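Local coordinates for geranyltranstransferase (Staphylococcus aureus, PDB 1RTR), which probably makes farnesyl diphosphate, a precursor of longer isoprenoids, by joining isopentenyl diphosphate to allylic diphosphates in successive head-to-tail condensations, at residues 125-128 with 133-136; 138-143 with 182-187. All blocks are in the same frame, centred on the assembly; numbering follows the deposited sequence.

Contact 1. Residues 125-128 with 133-136; sequences SDDR and VKIK
Lys134 reaches out of helix 131-145 and gives its ammonium group to the backbone carbonyl of Asp126, closing the helix-loop-helix connection between helices 105-124 and 131-145 at one end of the all-helical prenyltransferase fold. The packed part of this small contact is the lysine chain itself. It leaves the first turn of its helix with CG beside the backbone N (chi1 -85°) and then bends at its last two torsions, which carries CE to 3.4 Å and NZ to 2.9 Å from Asp126 O. The hydrogen bond arrives from above the carbonyl plane, with a C=O...NZ angle of 109°, rather than along a lone pair. Ser124 O adds a weak bond to the same nitrogen, and Ile135 of the second subunit packs against the lysine, so this buried side of the contact borders the dimer interface.

Toward solvent, at the exposed Asp127, the hold is looser. This residue starts out directed away from the helix, but its carboxylate turns back, and OD1 stops 3.9 Å from Lys134 NZ in a long salt bridge; Asp131 offers another weak ion pair. Both carboxylates would offset part of the lysine charge, though neither grips it closely. The carboxylate of the buried Asp126 turns from the lysine to its own loop: its OD2 lies 6.3 Å from Lys134 NZ, and CG stands anti to the backbone N (chi1 -170°). There it forms an Asx turn, in which Arg128 N donates to Asp126 OD2 over 3.0 Å, meeting the oxygen from above the carboxylate plane.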
loop_
_atom_site.group_PDB
_atom_site.type_symbol
_atom_site.label_atom_id
_atom_site.label_comp_id
_atom_site.label_asym_id
_atom_site.label_seq_id
_atom_site.Cartn_x
_atom_site.Cartn_y
_atom_site.Cartn_z
ATOM N N SER A 125 10.773 -1.225 8.977
ATOM C CA SER A 125 11.180 -1.097 10.375
ATOM C C SER A 125 11.937 -2.289 10.957
ATOM O O SER A 125 12.376 -2.231 12.105
ATOM C CB SER A 125 9.967 -0.779 11.255
ATOM O OG SER A 125 9.152 -1.922 11.423
ATOM N N ASP A 126 12.103 -3.358 10.179
ATOM C CA ASP A 126 12.763 -4.575 10.662
ATOM C C ASP A 126 14.270 -4.443 10.830
ATOM O O ASP A 126 15.018 -4.452 9.850
ATOM C CB ASP A 126 12.458 -5.749 9.737
ATOM C CG ASP A 126 12.909 -7.082 10.305
ATOM O OD1 ASP A 126 12.607 -8.111 9.669
ATOM O OD2 ASP A 126 13.563 -7.214 11.369
ATOM N N ASP A 127 14.712 -4.381 12.083
ATOM C CA ASP A 127 16.130 -4.185 12.410
ATOM C C ASP A 127 17.010 -5.427 12.279
ATOM O O ASP A 127 18.229 -5.349 12.445
ATOM C CB ASP A 127 16.273 -3.563 13.805
ATOM C CG ASP A 127 15.959 -2.069 13.811
ATOM O OD1 ASP A 127 15.971 -1.433 12.711
ATOM O OD2 ASP A 127 15.679 -1.443 14.865
ATOM N N ARG A 128 16.404 -6.569 11.970
ATOM C CA ARG A 128 17.175 -7.786 11.739
ATOM C C ARG A 128 17.800 -7.795 10.331
ATOM O O ARG A 128 18.715 -8.570 10.051
ATOM C CB ARG A 128 16.314 -9.020 11.997
ATOM C CG ARG A 128 15.538 -8.942 13.306
ATOM C CD ARG A 128 15.462 -10.235 14.090
ATOM N NE ARG A 128 14.100 -10.775 14.103
ATOM C CZ ARG A 128 13.336 -10.922 15.188
ATOM N NH1 ARG A 128 12.115 -11.427 15.065
ATOM N NH2 ARG A 128 13.776 -10.568 16.391
ATOM N N VAL A 133 18.945 -4.937 2.190
ATOM C CA VAL A 133 18.038 -6.069 2.031
ATOM C C VAL A 133 16.584 -5.594 2.156
ATOM O O VAL A 133 15.693 -6.087 1.457
ATOM C CB VAL A 133 18.373 -7.225 3.033
ATOM C CG1 VAL A 133 17.401 -8.366 2.917
ATOM C CG2 VAL A 133 19.781 -7.742 2.807
ATOM N N LYS A 134 16.352 -4.619 3.032
ATOM C CA LYS A 134 15.012 -4.074 3.242
ATOM C C LYS A 134 14.437 -3.473 1.964
ATOM O O LYS A 134 13.270 -3.694 1.639
ATOM C CB LYS A 134 15.036 -3.006 4.334
ATOM C CG LYS A 134 14.931 -3.542 5.743
ATOM C CD LYS A 134 14.692 -2.400 6.700
ATOM C CE LYS A 134 15.894 -2.148 7.575
ATOM N NZ LYS A 134 15.389 -1.712 8.879
ATOM N N ILE A 135 15.259 -2.716 1.244
ATOM C CA ILE A 135 14.851 -2.159 -0.040
ATOM C C ILE A 135 14.471 -3.270 -1.024
ATOM O O ILE A 135 13.422 -3.204 -1.650
ATOM C CB ILE A 135 15.947 -1.203 -0.604
ATOM C CG1 ILE A 135 16.054 0.064 0.257
ATOM C CG2 ILE A 135 15.668 -0.813 -2.041
ATOM C CD1 ILE A 135 14.727 0.785 0.525
ATOM N N LYS A 136 15.298 -4.311 -1.110
ATOM C CA LYS A 136 15.057 -5.421 -2.028
ATOM C C LYS A 136 13.707 -6.080 -1.790
ATOM O O LYS A 136 12.940 -6.292 -2.745
ATOM C CB LYS A 136 16.166 -6.453 -1.923
ATOM C CG LYS A 136 17.448 -6.021 -2.568
ATOM C CD LYS A 136 18.392 -7.197 -2.647
ATOM C CE LYS A 136 19.838 -6.745 -2.639
ATOM N NZ LYS A 136 20.726 -7.937 -2.688
#

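Contact 2. Residues 138-143 with 182-187; sequences LQRLSI and LTFAVM
This is a buried, mainly apolar contact between two nearly antiparallel helices near the middle of the subunit, where Phe184 of 182-187 lies against Arg140 and Leu141 of 138-143. The short axes approach to 9.7 Å at 169°. Leu141 CD1 sits over the centre of the Phe184 ring, 3.7 Å from the centroid and 4° off the normal, an almost vertical CH-pi contact. The near-trans first torsion of Phe184 (chi1 170°) extends the phenyl group across to the other helix, and its CE2 comes within 3.6 Å of Leu141 CB. The pair belongs to the antiparallel helical bundle of the polyprenyl synthetase fold; Ile123 of helix 105-124 also packs on Leu141, while Ser142 and Ile143 of 138-143 meet Glu121 of the second subunit. Arg140 runs past the edge of the ring, its CG 3.8 Å from Phe184 CD2, then bends at its third torsion toward Met187. Met187 CB rests over one face of the guanidinium, offset toward its rim and 3.4 Å from Arg140 CZ, while the thioether turns off from the arginine. Arg140 NH1 forms a salt bridge with Asp191, one turn beyond Met187 on helix 179-193.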
loop_
_atom_site.group_PDB
_atom_site.type_symbol
_atom_site.label_atom_id
_atom_site.label_comp_id
_atom_site.label_asym_id
_atom_site.label_seq_id
_atom_site.Cartn_x
_atom_site.Cartn_y
_atom_site.Cartn_z
ATOM N N LEU A 138 11.098 -4.752 -0.088
ATOM C CA LEU A 138 10.035 -3.762 -0.314
ATOM C C LEU A 138 9.750 -3.589 -1.801
ATOM O O LEU A 138 8.594 -3.610 -2.225
ATOM C CB LEU A 138 10.407 -2.406 0.297
ATOM C CG LEU A 138 10.163 -2.242 1.791
ATOM C CD1 LEU A 138 11.120 -1.214 2.376
ATOM C CD2 LEU A 138 8.727 -1.845 2.092
ATOM N N GLN A 139 10.817 -3.427 -2.581
ATOM C CA GLN A 139 10.721 -3.317 -4.028
ATOM C C GLN A 139 9.966 -4.497 -4.596
ATOM O O GLN A 139 9.035 -4.326 -5.382
ATOM C CB GLN A 139 12.111 -3.254 -4.656
ATOM C CG GLN A 139 12.159 -2.436 -5.926
ATOM C CD GLN A 139 13.571 -2.271 -6.456
ATOM O OE1 GLN A 139 13.755 -2.019 -7.648
ATOM N NE2 GLN A 139 14.578 -2.416 -5.576
ATOM N N ARG A 140 10.356 -5.691 -4.172
ATOM C CA ARG A 140 9.736 -6.909 -4.653
ATOM C C ARG A 140 8.279 -7.033 -4.225
ATOM O O ARG A 140 7.420 -7.426 -5.022
ATOM C CB ARG A 140 10.556 -8.116 -4.212
ATOM C CG ARG A 140 10.219 -9.393 -4.937
ATOM C CD ARG A 140 10.957 -10.603 -4.404
ATOM N NE ARG A 140 12.390 -10.541 -4.693
ATOM C CZ ARG A 140 12.929 -10.848 -5.867
ATOM N NH1 ARG A 140 14.241 -10.763 -6.025
ATOM N NH2 ARG A 140 12.152 -11.250 -6.874
ATOM N N LEU A 141 7.983 -6.694 -2.976
ATOM C CA LEU A 141 6.597 -6.702 -2.520
ATOM C C LEU A 141 5.717 -5.732 -3.333
ATOM O O LEU A 141 4.592 -6.065 -3.696
ATOM C CB LEU A 141 6.512 -6.400 -1.016
ATOM C CG LEU A 141 5.193 -6.714 -0.297
ATOM C CD1 LEU A 141 4.651 -8.094 -0.683
ATOM C CD2 LEU A 141 5.354 -6.598 1.217
ATOM N N SER A 142 6.227 -4.540 -3.616
ATOM C CA SER A 142 5.416 -3.536 -4.295
ATOM C C SER A 142 5.119 -3.912 -5.751
ATOM O O SER A 142 4.005 -3.680 -6.230
ATOM C CB SER A 142 6.051 -2.150 -4.197
ATOM O OG SER A 142 7.322 -2.132 -4.821
ATOM N N ILE A 143 6.111 -4.478 -6.443
ATOM C CA ILE A 143 5.903 -5.047 -7.777
ATOM C C ILE A 143 4.967 -6.270 -7.744
ATOM O O ILE A 143 4.087 -6.396 -8.586
ATOM C CB ILE A 143 7.266 -5.405 -8.472
ATOM C CG1 ILE A 143 8.115 -4.147 -8.730
ATOM C CG2 ILE A 143 7.037 -6.122 -9.797
ATOM C CD1 ILE A 143 9.599 -4.455 -8.974
ATOM N N LEU A 182 3.311 -15.670 -4.028
ATOM C CA LEU A 182 4.068 -16.902 -3.823
ATOM C C LEU A 182 5.530 -16.710 -4.212
ATOM O O LEU A 182 6.436 -17.073 -3.459
ATOM C CB LEU A 182 3.431 -18.104 -4.544
ATOM C CG LEU A 182 2.152 -18.591 -3.856
ATOM C CD1 LEU A 182 1.475 -19.664 -4.659
ATOM C CD2 LEU A 182 2.416 -19.090 -2.447
ATOM N N THR A 183 5.754 -16.110 -5.371
ATOM C CA THR A 183 7.102 -15.826 -5.827
ATOM C C THR A 183 7.792 -14.812 -4.923
ATOM O O THR A 183 9.016 -14.876 -4.739
ATOM C CB THR A 183 7.064 -15.331 -7.304
ATOM O OG1 THR A 183 6.564 -16.387 -8.127
ATOM C CG2 THR A 183 8.464 -15.093 -7.854
ATOM N N PHE A 184 7.031 -13.856 -4.388
ATOM C CA PHE A 184 7.596 -12.951 -3.397
ATOM C C PHE A 184 8.109 -13.739 -2.188
ATOM O O PHE A 184 9.227 -13.511 -1.733
ATOM C CB PHE A 184 6.583 -11.891 -2.924
ATOM C CG PHE A 184 7.075 -11.101 -1.745
ATOM C CD1 PHE A 184 6.692 -11.449 -0.457
ATOM C CD2 PHE A 184 7.987 -10.068 -1.928
ATOM C CE1 PHE A 184 7.192 -10.759 0.636
ATOM C CE2 PHE A 184 8.494 -9.377 -0.853
ATOM C CZ PHE A 184 8.089 -9.720 0.441
ATOM N N ALA A 185 7.292 -14.661 -1.680
ATOM C CA ALA A 185 7.663 -15.471 -0.515
ATOM C C ALA A 185 9.016 -16.132 -0.690
ATOM O O ALA A 185 9.899 -15.954 0.160
ATOM C CB ALA A 185 6.585 -16.513 -0.177
ATOM N N VAL A 186 9.226 -16.859 -1.790
ATOM C CA VAL A 186 10.502 -17.568 -1.905
ATOM C C VAL A 186 11.667 -16.661 -2.274
ATOM O O VAL A 186 12.781 -16.896 -1.782
ATOM C CB VAL A 186 10.450 -18.934 -2.721
ATOM C CG1 VAL A 186 9.029 -19.356 -3.047
ATOM C CG2 VAL A 186 11.393 -18.943 -3.957
ATOM N N MET A 187 11.416 -15.622 -3.087
ATOM C CA MET A 187 12.487 -14.741 -3.569
ATOM C C MET A 187 12.906 -13.693 -2.540
ATOM O O MET A 187 14.089 -13.324 -2.465
ATOM C CB MET A 187 12.120 -14.058 -4.901
ATOM C CG MET A 187 11.915 -14.999 -6.097
ATOM S SD MET A 187 13.236 -16.249 -6.355
ATOM C CE MET A 187 14.519 -15.157 -7.021
#

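In the fold
Helix 131-145 serves both contacts, whose centres lie 13 Å apart. Near its start it meets the preceding loop in contact 1; further along it faces helix 179-193 in contact 2, a buried contact whose centre is about 10 Å from that of the chain, against about 20 Å for the partly buried contact 1. The chemistry follows the location. Contact 1 buries 119 Å² and depends on a charged tip and loop oxygens, whereas contact 2 buries 286 Å² through an aromatic ring, aliphatic chains and one face of a guanidinium. Both also reach the second subunit: Ile135 packs on its own counterpart there, and Gln139 on Ser124 of that subunit.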